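Long-range contacts in DNA polymerase (Pyrobaculum calidifontis, PDB 5MDN), which probably catalyses template-directed DNA synthesis, adding deoxyribonucleotides to a growing DNA strand with release of diphosphate, as other family B DNA polymerases do: residues A[126-131]-A[155-161]; A[375-379]-A[520-525]; A[423-427]-A[583-587]; A[433-439]-A[461-467]. Residue numbers count along the deposited sequence, not the author numbering.

Contact 1 of 4, residues A[126-131]-A[155-161]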
loop_
_atom_site.group_PDB
_atom_site.type_symbol
_atom_site.label_atom_id
_atom_site.label_comp_id
_atom_site.label_asym_id
_atom_site.label_seq_id
_atom_site.Cartn_x
_atom_site.Cartn_y
_atom_site.Cartn_z
ATOM N N VAL A 126 9.055 19.792 0.605
ATOM C CA VAL A 126 8.221 18.773 1.235
ATOM C C VAL A 126 6.858 18.789 0.551
ATOM O O VAL A 126 6.194 19.835 0.527
ATOM C CB VAL A 126 8.094 18.999 2.753
ATOM C CG1 VAL A 126 9.392 18.615 3.449
ATOM C CG2 VAL A 126 7.748 20.451 3.068
ATOM N N PRO A 127 6.415 17.680 -0.038
ATOM C CA PRO A 127 5.105 17.667 -0.695
ATOM C C PRO A 127 3.978 17.695 0.323
ATOM O O PRO A 127 4.125 17.245 1.462
ATOM C CB PRO A 127 5.115 16.352 -1.485
ATOM C CG PRO A 127 6.063 15.478 -0.747
ATOM C CD PRO A 127 7.096 16.375 -0.117
ATOM N N CYS A 128 2.838 18.236 -0.107
ATOM C CA CYS A 128 1.651 18.344 0.740
ATOM C C CYS A 128 1.971 19.083 2.037
ATOM O O CYS A 128 1.567 18.679 3.129
ATOM C CB CYS A 128 1.049 16.968 1.024
ATOM S SG CYS A 128 0.498 16.071 -0.437
ATOM N N ALA A 129 2.710 20.182 1.906
ATOM C CA ALA A 129 3.035 21.045 3.030
ATOM C C ALA A 129 3.407 22.411 2.479
ATOM O O ALA A 129 4.056 22.504 1.434
ATOM C CB ALA A 129 4.179 20.473 3.874
ATOM N N TRP A 130 2.995 23.463 3.180
ATOM C CA TRP A 130 3.281 24.819 2.729
ATOM C C TRP A 130 4.777 25.100 2.818
ATOM O O TRP A 130 5.352 25.106 3.912
ATOM C CB TRP A 130 2.499 25.832 3.556
ATOM C CG TRP A 130 1.019 25.781 3.366
ATOM C CD1 TRP A 130 0.101 25.221 4.206
ATOM C CD2 TRP A 130 0.277 26.333 2.272
ATOM N NE1 TRP A 130 -1.166 25.382 3.699
ATOM C CE2 TRP A 130 -1.084 26.062 2.512
ATOM C CE3 TRP A 130 0.634 27.026 1.112
ATOM C CZ2 TRP A 130 -2.089 26.460 1.633
ATOM C CZ3 TRP A 130 -0.363 27.420 0.242
ATOM C CH2 TRP A 130 -1.709 27.136 0.506
ATOM N N ASN A 131 5.402 25.335 1.671
ATOM C CA ASN A 131 6.801 25.729 1.601
ATOM C C ASN A 131 6.910 27.234 1.390
ATOM O O ASN A 131 5.984 27.885 0.907
ATOM C CB ASN A 131 7.521 24.988 0.470
ATOM C CG ASN A 131 7.660 23.503 0.736
ATOM O OD1 ASN A 131 8.756 23.008 1.005
ATOM N ND2 ASN A 131 6.550 22.781 0.653
ATOM N N VAL A 155 9.541 25.168 5.678
ATOM C CA VAL A 155 8.109 24.920 5.595
ATOM C C VAL A 155 7.435 25.625 6.767
ATOM O O VAL A 155 8.019 25.766 7.846
ATOM C CB VAL A 155 7.812 23.398 5.584
ATOM C CG1 VAL A 155 9.020 22.617 6.089
ATOM C CG2 VAL A 155 6.575 23.044 6.408
ATOM N N GLU A 156 6.198 26.068 6.553
ATOM C CA GLU A 156 5.409 26.695 7.602
ATOM C C GLU A 156 4.301 25.747 8.033
ATOM O O GLU A 156 3.716 25.039 7.206
ATOM C CB GLU A 156 4.779 28.014 7.137
ATOM C CG GLU A 156 3.777 27.834 6.009
ATOM C CD GLU A 156 3.105 29.121 5.567
ATOM O OE1 GLU A 156 3.694 30.209 5.748
ATOM O OE2 GLU A 156 1.970 29.034 5.043
ATOM N N GLU A 157 4.051 25.691 9.337
ATOM C CA GLU A 157 2.901 24.943 9.821
ATOM C C GLU A 157 1.627 25.581 9.287
ATOM O O GLU A 157 1.439 26.798 9.385
ATOM C CB GLU A 157 2.893 24.904 11.349
ATOM C CG GLU A 157 3.983 24.030 11.959
ATOM C CD GLU A 157 3.788 22.553 11.655
ATOM O OE1 GLU A 157 4.172 22.109 10.550
ATOM O OE2 GLU A 157 3.241 21.834 12.519
ATOM N N GLY A 158 0.750 24.761 8.721
ATOM C CA GLY A 158 -0.451 25.278 8.097
ATOM C C GLY A 158 -1.315 24.183 7.513
ATOM O O GLY A 158 -0.809 23.148 7.069
ATOM N N PHE A 159 -2.617 24.398 7.515
ATOM C CA PHE A 159 -3.535 23.355 7.100
ATOM C C PHE A 159 -3.622 23.275 5.578
ATOM O O PHE A 159 -3.369 24.261 4.881
ATOM C CB PHE A 159 -4.918 23.590 7.701
ATOM C CG PHE A 159 -4.962 23.412 9.192
ATOM C CD1 PHE A 159 -5.187 22.160 9.755
ATOM C CD2 PHE A 159 -4.756 24.491 10.030
ATOM C CE1 PHE A 159 -5.213 22.002 11.130
ATOM C CE2 PHE A 159 -4.781 24.343 11.398
ATOM C CZ PHE A 159 -5.009 23.099 11.953
ATOM N N PRO A 160 -3.958 22.103 5.048
ATOM C CA PRO A 160 -4.042 21.954 3.601
ATOM C C PRO A 160 -5.103 22.875 3.021
ATOM O O PRO A 160 -6.128 23.152 3.668
ATOM C CB PRO A 160 -4.423 20.479 3.419
ATOM C CG PRO A 160 -3.949 19.814 4.674
ATOM C CD PRO A 160 -4.155 20.822 5.750
ATOM N N PRO A 161 -4.890 23.366 1.808
ATOM C CA PRO A 161 -5.909 24.177 1.148
ATOM C C PRO A 161 -7.024 23.296 0.618
ATOM O O PRO A 161 -6.875 22.065 0.556
ATOM C CB PRO A 161 -5.133 24.849 0.006
ATOM C CG PRO A 161 -4.055 23.878 -0.324
ATOM C CD PRO A 161 -3.705 23.158 0.957
#
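The side chain of Trp130 is the apolar centre: CZ2 of its ring lies 3.7 Å from CD of Pro161, and CB at the base of the side chain lies 3.4 Å from CG of Glu156. A smaller hydrophobic patch is built on Val155, with CB 3.9 Å from CG2 of Val126 and CG2 4.3 Å from CB of Ala129. Glycine suits position 158 because a CB there would point at the indole and clash with CD1 of Trp130. Further out, polar bonds fix the tryptophan at both ends. Its NE1 donates to the backbone O of Phe159 (2.7 Å, nearly linear), so the one polar atom of the buried ring has a partner, while its own backbone O accepts from N of Glu156 at 2.9 Å. Next to that bond, Asn131 and Val155 form an antiparallel non-hydrogen-bonded pair, CA atoms 4.3 Å apart, at the open end of the hairpin of strands 131-141 and 144-155. Asn131 also closes its own loop: ND2 donates to Val126 O (3.0 Å) and OD1 accepts from Val126 N (3.3 Å). Arg2 makes a cation-pi contact with Trp130, and Trp4 packs beside it. Around this surface contact, Cys128 touches helix 326-356, Val126 touches helix 370-384 and Phe159 touches helix 495-512, while residues 155-161 lead on toward strand 165-172 of the exonuclease domain.

Contact 2 of 4, residues A[375-379]-A[520-525]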
loop_
_atom_site.group_PDB
_atom_site.type_symbol
_atom_site.label_atom_id
_atom_site.label_comp_id
_atom_site.label_asym_id
_atom_site.label_seq_id
_atom_site.Cartn_x
_atom_site.Cartn_y
_atom_site.Cartn_z
ATOM N N GLU A 375 12.358 4.281 3.534
ATOM C CA GLU A 375 13.694 4.533 3.007
ATOM C C GLU A 375 13.801 5.904 2.351
ATOM O O GLU A 375 14.860 6.538 2.416
ATOM C CB GLU A 375 14.078 3.428 2.027
ATOM C CG GLU A 375 15.562 3.307 1.792
ATOM C CD GLU A 375 15.939 1.946 1.247
ATOM O OE1 GLU A 375 15.612 1.660 0.076
ATOM O OE2 GLU A 375 16.557 1.159 1.994
ATOM N N TRP A 376 12.725 6.384 1.725
ATOM C CA TRP A 376 12.724 7.741 1.189
ATOM C C TRP A 376 12.694 8.795 2.287
ATOM O O TRP A 376 13.134 9.926 2.055
ATOM C CB TRP A 376 11.542 7.938 0.239
ATOM C CG TRP A 376 11.811 7.427 -1.140
ATOM C CD1 TRP A 376 11.202 6.376 -1.764
ATOM C CD2 TRP A 376 12.775 7.939 -2.067
ATOM N NE1 TRP A 376 11.724 6.207 -3.024
ATOM C CE2 TRP A 376 12.691 7.155 -3.235
ATOM C CE3 TRP A 376 13.699 8.988 -2.025
ATOM C CZ2 TRP A 376 13.496 7.386 -4.348
ATOM C CZ3 TRP A 376 14.497 9.215 -3.129
ATOM C CH2 TRP A 376 14.392 8.419 -4.275
ATOM N N MET A 377 12.180 8.455 3.469
ATOM C CA MET A 377 12.294 9.355 4.613
ATOM C C MET A 377 13.730 9.414 5.117
ATOM O O MET A 377 14.272 10.500 5.351
ATOM C CB MET A 377 11.352 8.910 5.731
ATOM C CG MET A 377 11.242 9.907 6.875
ATOM S SD MET A 377 9.991 9.445 8.087
ATOM C CE MET A 377 10.685 7.916 8.706
ATOM N N LEU A 378 14.358 8.248 5.306
ATOM C CA LEU A 378 15.718 8.211 5.835
ATOM C C LEU A 378 16.709 8.889 4.897
ATOM O O LEU A 378 17.681 9.494 5.362
ATOM C CB LEU A 378 16.137 6.766 6.108
ATOM C CG LEU A 378 15.336 6.050 7.198
ATOM C CD1 LEU A 378 15.825 4.623 7.381
ATOM C CD2 LEU A 378 15.403 6.819 8.509
ATOM N N LEU A 379 16.486 8.799 3.581
ATOM C CA LEU A 379 17.326 9.536 2.641
ATOM C C LEU A 379 17.209 11.036 2.864
ATOM O O LEU A 379 18.200 11.767 2.764
ATOM C CB LEU A 379 16.945 9.199 1.202
ATOM C CG LEU A 379 17.291 7.838 0.609
ATOM C CD1 LEU A 379 16.812 7.807 -0.826
ATOM C CD2 LEU A 379 18.779 7.579 0.689
ATOM N N TRP A 520 14.403 -5.877 6.851
ATOM C CA TRP A 520 14.367 -6.075 5.407
ATOM C C TRP A 520 15.787 -6.131 4.860
ATOM O O TRP A 520 16.474 -5.107 4.800
ATOM C CB TRP A 520 13.554 -4.950 4.755
ATOM C CG TRP A 520 13.574 -4.913 3.257
ATOM C CD1 TRP A 520 13.768 -5.961 2.402
ATOM C CD2 TRP A 520 13.375 -3.757 2.435
ATOM N NE1 TRP A 520 13.708 -5.525 1.099
ATOM C CE2 TRP A 520 13.467 -4.176 1.094
ATOM C CE3 TRP A 520 13.131 -2.407 2.705
ATOM C CZ2 TRP A 520 13.324 -3.292 0.026
ATOM C CZ3 TRP A 520 12.989 -1.532 1.644
ATOM C CH2 TRP A 520 13.085 -1.977 0.321
ATOM N N VAL A 521 16.238 -7.332 4.482
ATOM C CA VAL A 521 17.631 -7.539 4.088
ATOM C C VAL A 521 18.027 -6.624 2.935
ATOM O O VAL A 521 19.184 -6.194 2.842
ATOM C CB VAL A 521 17.859 -9.026 3.741
ATOM C CG1 VAL A 521 19.263 -9.255 3.195
ATOM C CG2 VAL A 521 17.616 -9.898 4.964
ATOM N N GLY A 522 17.084 -6.287 2.059
ATOM C CA GLY A 522 17.379 -5.397 0.954
ATOM C C GLY A 522 17.178 -3.934 1.290
ATOM O O GLY A 522 16.617 -3.178 0.492
ATOM N N ALA A 523 17.639 -3.521 2.466
ATOM C CA ALA A 523 17.528 -2.141 2.912
ATOM C C ALA A 523 18.902 -1.487 2.968
ATOM O O ALA A 523 19.922 -2.153 3.170
ATOM C CB ALA A 523 16.857 -2.053 4.285
ATOM N N ARG A 524 18.911 -0.168 2.777
ATOM C CA ARG A 524 20.159 0.587 2.779
ATOM C C ARG A 524 20.823 0.542 4.149
ATOM O O ARG A 524 22.023 0.267 4.264
ATOM C CB ARG A 524 19.872 2.021 2.343
ATOM C CG ARG A 524 19.395 2.034 0.915
ATOM C CD ARG A 524 18.838 3.348 0.417
ATOM N NE ARG A 524 17.982 3.064 -0.735
ATOM C CZ ARG A 524 17.686 3.919 -1.705
ATOM N NH1 ARG A 524 18.191 5.141 -1.698
ATOM N NH2 ARG A 524 16.890 3.536 -2.697
ATOM N N TRP A 525 20.053 0.814 5.202
ATOM C CA TRP A 525 20.544 0.779 6.572
ATOM C C TRP A 525 20.252 -0.553 7.254
ATOM O O TRP A 525 20.018 -0.592 8.467
ATOM C CB TRP A 525 19.954 1.938 7.373
ATOM C CG TRP A 525 20.601 3.243 7.049
ATOM C CD1 TRP A 525 21.741 3.746 7.597
ATOM C CD2 TRP A 525 20.164 4.201 6.077
ATOM N NE1 TRP A 525 22.036 4.966 7.039
ATOM C CE2 TRP A 525 21.083 5.267 6.102
ATOM C CE3 TRP A 525 19.083 4.263 5.194
ATOM C CZ2 TRP A 525 20.955 6.383 5.278
ATOM C CZ3 TRP A 525 18.957 5.372 4.377
ATOM C CH2 TRP A 525 19.887 6.416 4.425
#
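Leu378 lies against the indole of Trp525, its CB 3.6 Å from CZ3, and one residue on, CD2 of Leu379 reaches CH2 of the same ring at 4.1 Å. This is helix-to-loop packing in the palm of the polymerase: helix 370-384 bears on the link between helices 514-519 and 528-551, which opens with a type I beta turn from Trp520 to Ala523. Gly522 suits that turn, since a CB there would crowd NE1 of Trp520. Glu375, Leu378 and Leu379 are spaced three and four residues apart, so they share a side of the helix, and the bond from Leu379 N to Glu375 O (3.0 Å) keeps the helical turn regular between them. Large apolar side chains fill the buried space beside the tryptophan, while Leu379 CD1 also comes within 3.1 Å of Arg524 NH1. A buried arginine calls for an opposite charge, and Glu375 provides it. OE2 of Glu375 is also hydrogen-bonded to Tyr517, whose helix continues the wall around Leu378. Arg392 and Arg395 bring further positive charge close to the Arg524 guanidinium, which makes a carboxylate here all the more fitting. Both oxygens of Glu375 are engaged by one residue: OE2 accepts the backbone N of Arg524 at 2.8 Å, and OE1 forms a salt bridge with its NE at 2.9 Å.

Contact 3 of 4, residues A[423-427]-A[583-587]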
loop_
_atom_site.group_PDB
_atom_site.type_symbol
_atom_site.label_atom_id
_atom_site.label_comp_id
_atom_site.label_asym_id
_atom_site.label_seq_id
_atom_site.Cartn_x
_atom_site.Cartn_y
_atom_site.Cartn_z
ATOM N N SER A 423 4.739 0.877 19.539
ATOM C CA SER A 423 5.616 1.957 19.979
ATOM C C SER A 423 6.804 1.460 20.793
ATOM O O SER A 423 7.672 2.266 21.146
ATOM C CB SER A 423 4.824 2.980 20.795
ATOM O OG SER A 423 3.710 3.465 20.069
ATOM N N MET A 424 6.853 0.164 21.101
ATOM C CA MET A 424 7.971 -0.398 21.854
ATOM C C MET A 424 9.289 -0.270 21.097
ATOM O O MET A 424 10.334 0.005 21.699
ATOM C CB MET A 424 7.671 -1.861 22.174
ATOM C CG MET A 424 8.726 -2.593 22.972
ATOM S SD MET A 424 8.059 -4.172 23.519
ATOM C CE MET A 424 7.958 -5.038 21.958
ATOM N N TYR A 425 9.263 -0.475 19.781
ATOM C CA TYR A 425 10.481 -0.585 18.987
ATOM C C TYR A 425 11.240 0.736 18.872
ATOM O O TYR A 425 12.472 0.738 19.004
ATOM C CB TYR A 425 10.155 -1.140 17.602
ATOM C CG TYR A 425 9.569 -2.523 17.664
ATOM C CD1 TYR A 425 10.377 -3.624 17.911
ATOM C CD2 TYR A 425 8.206 -2.728 17.500
ATOM C CE1 TYR A 425 9.848 -4.891 17.979
ATOM C CE2 TYR A 425 7.667 -3.991 17.567
ATOM C CZ TYR A 425 8.494 -5.067 17.807
ATOM O OH TYR A 425 7.957 -6.324 17.873
ATOM N N PRO A 426 10.580 1.873 18.615
ATOM C CA PRO A 426 11.319 3.145 18.711
ATOM C C PRO A 426 11.908 3.380 20.089
ATOM O O PRO A 426 13.055 3.833 20.200
ATOM C CB PRO A 426 10.259 4.195 18.353
ATOM C CG PRO A 426 9.291 3.468 17.500
ATOM C CD PRO A 426 9.221 2.084 18.076
ATOM N N ASN A 427 11.145 3.088 21.148
ATOM C CA ASN A 427 11.657 3.215 22.510
ATOM C C ASN A 427 12.937 2.409 22.700
ATOM O O ASN A 427 13.939 2.925 23.205
ATOM C CB ASN A 427 10.595 2.763 23.513
ATOM C CG ASN A 427 9.956 3.919 24.251
ATOM O OD1 ASN A 427 9.570 4.921 23.646
ATOM N ND2 ASN A 427 9.851 3.792 25.569
ATOM N N HIS A 583 8.201 0.821 31.856
ATOM C CA HIS A 583 8.980 0.752 30.632
ATOM C C HIS A 583 8.955 2.029 29.803
ATOM O O HIS A 583 9.690 2.115 28.813
ATOM C CB HIS A 583 8.497 -0.429 29.777
ATOM C CG HIS A 583 8.856 -1.765 30.348
ATOM N ND1 HIS A 583 7.912 -2.648 30.828
ATOM C CD2 HIS A 583 10.057 -2.363 30.532
ATOM C CE1 HIS A 583 8.515 -3.735 31.273
ATOM N NE2 HIS A 583 9.817 -3.589 31.105
ATOM N N GLY A 584 8.144 3.017 30.174
ATOM C CA GLY A 584 8.076 4.242 29.399
ATOM C C GLY A 584 7.489 4.063 28.020
ATOM O O GLY A 584 7.848 4.803 27.098
ATOM N N ILE A 585 6.591 3.096 27.849
ATOM C CA ILE A 585 5.996 2.780 26.557
ATOM C C ILE A 585 4.502 3.053 26.643
ATOM O O ILE A 585 3.840 2.611 27.590
ATOM C CB ILE A 585 6.266 1.318 26.155
ATOM C CG1 ILE A 585 7.767 1.085 25.980
ATOM C CG2 ILE A 585 5.527 0.966 24.875
ATOM C CD1 ILE A 585 8.143 -0.359 25.768
ATOM N N GLU A 586 3.973 3.773 25.657
ATOM C CA GLU A 586 2.541 4.043 25.590
ATOM C C GLU A 586 1.829 2.871 24.925
ATOM O O GLU A 586 2.096 2.552 23.761
ATOM C CB GLU A 586 2.276 5.338 24.828
ATOM C CG GLU A 586 0.857 5.859 24.978
ATOM C CD GLU A 586 0.573 7.040 24.073
ATOM O OE1 GLU A 586 1.519 7.532 23.422
ATOM O OE2 GLU A 586 -0.595 7.479 24.015
ATOM N N ILE A 587 0.925 2.232 25.663
ATOM C CA ILE A 587 0.137 1.112 25.162
ATOM C C ILE A 587 -1.306 1.565 24.996
ATOM O O ILE A 587 -1.832 2.312 25.831
ATOM C CB ILE A 587 0.236 -0.103 26.108
ATOM C CG1 ILE A 587 1.687 -0.575 26.229
ATOM C CG2 ILE A 587 -0.652 -1.243 25.626
ATOM C CD1 ILE A 587 2.336 -0.934 24.911
#
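This is a small, partly buried contact between the start of a helix and a loop in the palm. Residues 423-427 follow strand 416-420 and enter helix 424-431, and their Ser-Met-Tyr-Pro-Asn sequence resembles the conserved region II (motif A) of family B polymerases. Residues 583-587 leave helix 572-583 and run to edge strand 588-593, which pairs antiparallel with strand 416-420, so the two segments flank neighbouring strands of one sheet. Ile585 supplies the apolar part: its CD1 touches CG of Met424 at 3.6 Å and its CG2 lies 4.3 Å from the backbone C of Ser423, while the CA atoms of Met424 and Ile585 are 6.0 Å apart. A small residue at 423 allows this close approach, CB of Ser423 standing 4.1 Å from O of Glu586. Gly584 ends the preceding helix with positive phi, a conformation glycine adopts easily, and its O meets ND2 of Asn427 in a 2.7 Å hydrogen bond. ND2 of Asn427 also lies 3.4 Å from CG1 of Ile585. Tyr425 points away from this loop and stacks on Tyr515, and Glu586 forms a salt bridge with Arg484 of helix 468-486. The chemistry is thus mixed: Met424 and Ile585 give shape fit without direction, whereas the amide of Asn427 adds a directional bond from the helix to a backbone carbonyl just past the end of helix 572-583.

Contact 4 of 4, residues A[433-439]-A[461-467]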
loop_
_atom_site.group_PDB
_atom_site.type_symbol
_atom_site.label_atom_id
_atom_site.label_comp_id
_atom_site.label_asym_id
_atom_site.label_seq_id
_atom_site.Cartn_x
_atom_site.Cartn_y
_atom_site.Cartn_z
ATOM N N ASN A 433 20.058 3.113 21.928
ATOM C CA ASN A 433 20.900 3.689 20.880
ATOM C C ASN A 433 21.368 2.625 19.887
ATOM O O ASN A 433 22.555 2.514 19.569
ATOM C CB ASN A 433 22.087 4.439 21.493
ATOM C CG ASN A 433 22.707 5.430 20.532
ATOM O OD1 ASN A 433 22.107 6.454 20.206
ATOM N ND2 ASN A 433 23.921 5.140 20.086
ATOM N N LEU A 434 20.419 1.837 19.389
ATOM C CA LEU A 434 20.710 0.806 18.402
ATOM C C LEU A 434 20.678 1.411 17.004
ATOM O O LEU A 434 19.728 2.116 16.649
ATOM C CB LEU A 434 19.709 -0.347 18.505
ATOM C CG LEU A 434 19.805 -1.349 19.662
ATOM C CD1 LEU A 434 20.991 -1.074 20.578
ATOM C CD2 LEU A 434 18.507 -1.375 20.455
ATOM N N SER A 435 21.709 1.117 16.210
ATOM C CA SER A 435 21.866 1.672 14.871
ATOM C C SER A 435 23.037 0.984 14.179
ATOM O O SER A 435 23.954 0.498 14.856
ATOM C CB SER A 435 22.093 3.185 14.932
ATOM O OG SER A 435 21.943 3.781 13.657
ATOM N N PRO A 436 23.033 0.892 12.845
ATOM C CA PRO A 436 24.193 0.296 12.158
ATOM C C PRO A 436 25.510 0.974 12.497
ATOM O O PRO A 436 26.540 0.298 12.615
ATOM C CB PRO A 436 23.831 0.450 10.675
ATOM C CG PRO A 436 22.344 0.471 10.654
ATOM C CD PRO A 436 21.929 1.184 11.913
ATOM N N ASP A 437 25.508 2.297 12.659
ATOM C CA ASP A 437 26.733 3.043 12.914
ATOM C C ASP A 437 27.212 2.955 14.359
ATOM O O ASP A 437 28.355 3.335 14.634
ATOM C CB ASP A 437 26.536 4.512 12.525
ATOM C CG ASP A 437 25.161 5.034 12.894
ATOM O OD1 ASP A 437 24.163 4.354 12.568
ATOM O OD2 ASP A 437 25.075 6.122 13.501
ATOM N N THR A 438 26.381 2.471 15.283
ATOM C CA THR A 438 26.774 2.345 16.682
ATOM C C THR A 438 27.156 0.923 17.075
ATOM O O THR A 438 27.611 0.713 18.205
ATOM C CB THR A 438 25.648 2.840 17.596
ATOM O OG1 THR A 438 24.473 2.049 17.383
ATOM C CG2 THR A 438 25.336 4.294 17.296
ATOM N N TYR A 439 26.983 -0.045 16.181
ATOM C CA TYR A 439 27.373 -1.419 16.462
ATOM C C TYR A 439 28.893 -1.556 16.468
ATOM O O TYR A 439 29.609 -0.833 15.770
ATOM C CB TYR A 439 26.748 -2.357 15.426
ATOM C CG TYR A 439 27.297 -3.767 15.420
ATOM C CD1 TYR A 439 26.920 -4.687 16.389
ATOM C CD2 TYR A 439 28.176 -4.183 14.428
ATOM C CE1 TYR A 439 27.416 -5.980 16.379
ATOM C CE2 TYR A 439 28.674 -5.470 14.408
ATOM C CZ TYR A 439 28.292 -6.365 15.384
ATOM O OH TYR A 439 28.791 -7.648 15.368
ATOM N N PHE A 461 26.835 -2.059 21.574
ATOM C CA PHE A 461 26.490 -0.809 20.914
ATOM C C PHE A 461 27.039 0.375 21.694
ATOM O O PHE A 461 27.144 0.344 22.925
ATOM C CB PHE A 461 24.971 -0.650 20.747
ATOM C CG PHE A 461 24.357 -1.641 19.797
ATOM C CD1 PHE A 461 24.072 -2.929 20.217
ATOM C CD2 PHE A 461 24.050 -1.283 18.493
ATOM C CE1 PHE A 461 23.502 -3.845 19.355
ATOM C CE2 PHE A 461 23.478 -2.200 17.622
ATOM C CZ PHE A 461 23.204 -3.481 18.057
ATOM N N ARG A 462 27.359 1.428 21.005
ATOM C CA ARG A 462 27.873 2.540 21.694
ATOM C C ARG A 462 26.799 3.357 22.242
ATOM O O ARG A 462 25.852 3.604 21.604
ATOM C CB ARG A 462 28.643 3.425 20.751
ATOM C CG ARG A 462 29.502 2.659 19.794
ATOM C CD ARG A 462 29.934 3.558 18.669
ATOM N NE ARG A 462 30.583 4.733 19.194
ATOM C CZ ARG A 462 31.885 4.933 19.119
ATOM N NH1 ARG A 462 32.651 4.023 18.542
ATOM N NH2 ARG A 462 32.409 6.032 19.619
ATOM N N LYS A 463 26.977 3.774 23.465
ATOM C CA LYS A 463 26.089 4.677 24.141
ATOM C C LYS A 463 26.287 6.109 23.648
ATOM O O LYS A 463 25.374 6.891 23.673
ATOM C CB LYS A 463 26.476 4.625 25.598
ATOM C CG LYS A 463 25.353 4.638 26.605
ATOM C CD LYS A 463 25.795 4.058 27.943
ATOM C CE LYS A 463 25.063 4.726 29.109
ATOM N NZ LYS A 463 25.387 4.183 30.460
ATOM N N ALA A 464 27.535 6.359 23.231
ATOM C CA ALA A 464 28.262 7.519 22.713
ATOM C C ALA A 464 27.532 8.680 22.161
ATOM O O ALA A 464 26.876 9.385 22.875
ATOM C CB ALA A 464 29.347 7.025 21.756
ATOM N N PRO A 465 27.745 8.935 20.894
ATOM C CA PRO A 465 27.102 9.957 20.111
ATOM C C PRO A 465 25.936 9.231 19.500
ATOM O O PRO A 465 26.116 8.224 18.893
ATOM C CB PRO A 465 28.136 10.238 19.068
ATOM C CG PRO A 465 28.793 8.939 18.868
ATOM C CD PRO A 465 28.828 8.271 20.186
ATOM N N THR A 466 24.745 9.762 19.639
ATOM C CA THR A 466 23.548 9.150 19.133
ATOM C C THR A 466 23.630 8.698 17.698
ATOM O O THR A 466 24.149 9.359 16.863
ATOM C CB THR A 466 22.345 10.068 19.312
ATOM O OG1 THR A 466 22.406 11.043 18.321
ATOM C CG2 THR A 466 22.430 10.806 20.529
ATOM N N GLY A 467 23.151 7.518 17.432
ATOM C CA GLY A 467 23.204 6.953 16.119
ATOM C C GLY A 467 22.256 7.576 15.165
ATOM O O GLY A 467 21.429 8.323 15.509
#
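A single beta bridge, a Schellman helix end and a helix N-cap meet in this contact. Phe461 comes first: its backbone is bridged to that of Tyr439 (CA-CA 4.6 Å), and its ring takes CD1 of Leu434 over one face in a CH-pi contact, 3.6 Å from the centroid, and receives the Tyr439 ring edge-to-face, centroids 5.9 Å apart. Arg462 N then donates to Thr438 O at 2.9 Å, and Arg462 O accepts from ND2 of Asn433 at 2.9 Å. Asn433 suits its place twice: asparagine tolerates the positive phi that closes helix 424-431, and its amide can bond in two directions. After the turn through Lys463 to Pro465, Thr466 brings its CA within 3.2 Å of OD1 of Asn433, which accepts from N of Gly467 at 3.1 Å. Gly467 is the N-cap residue of fingers helix 468-486, whose first amides Asp437 and Ser435 also hold, at Phe468 and Ile469. Glycine is required by space: a CB on Gly467 would sit 2.7 Å from CB of Ser435.

Along the chain contact 1 closes before the others open; contacts 2 and 3 interleave, and contact 4 falls within the span of each. Contact 1 belongs to the exonuclease part of the sequence, the other three to the polymerase part, yet helix 370-384 relates the two, carrying one side of contact 2 and touching residues 126-127; the nearest atoms of contacts 1 and 2 are about 9 Å apart. Helix 424-431 leads from contact 3 into contact 4, their centres 19 Å apart. Contacts 2 and 4 meet directly, Trp525 O lying 3.4 Å from Pro436 CG. Contacts 2 and 3 thus join parts of the palm more than 140 residues apart, while contact 4 closes a short excursion before fingers helix 468-486.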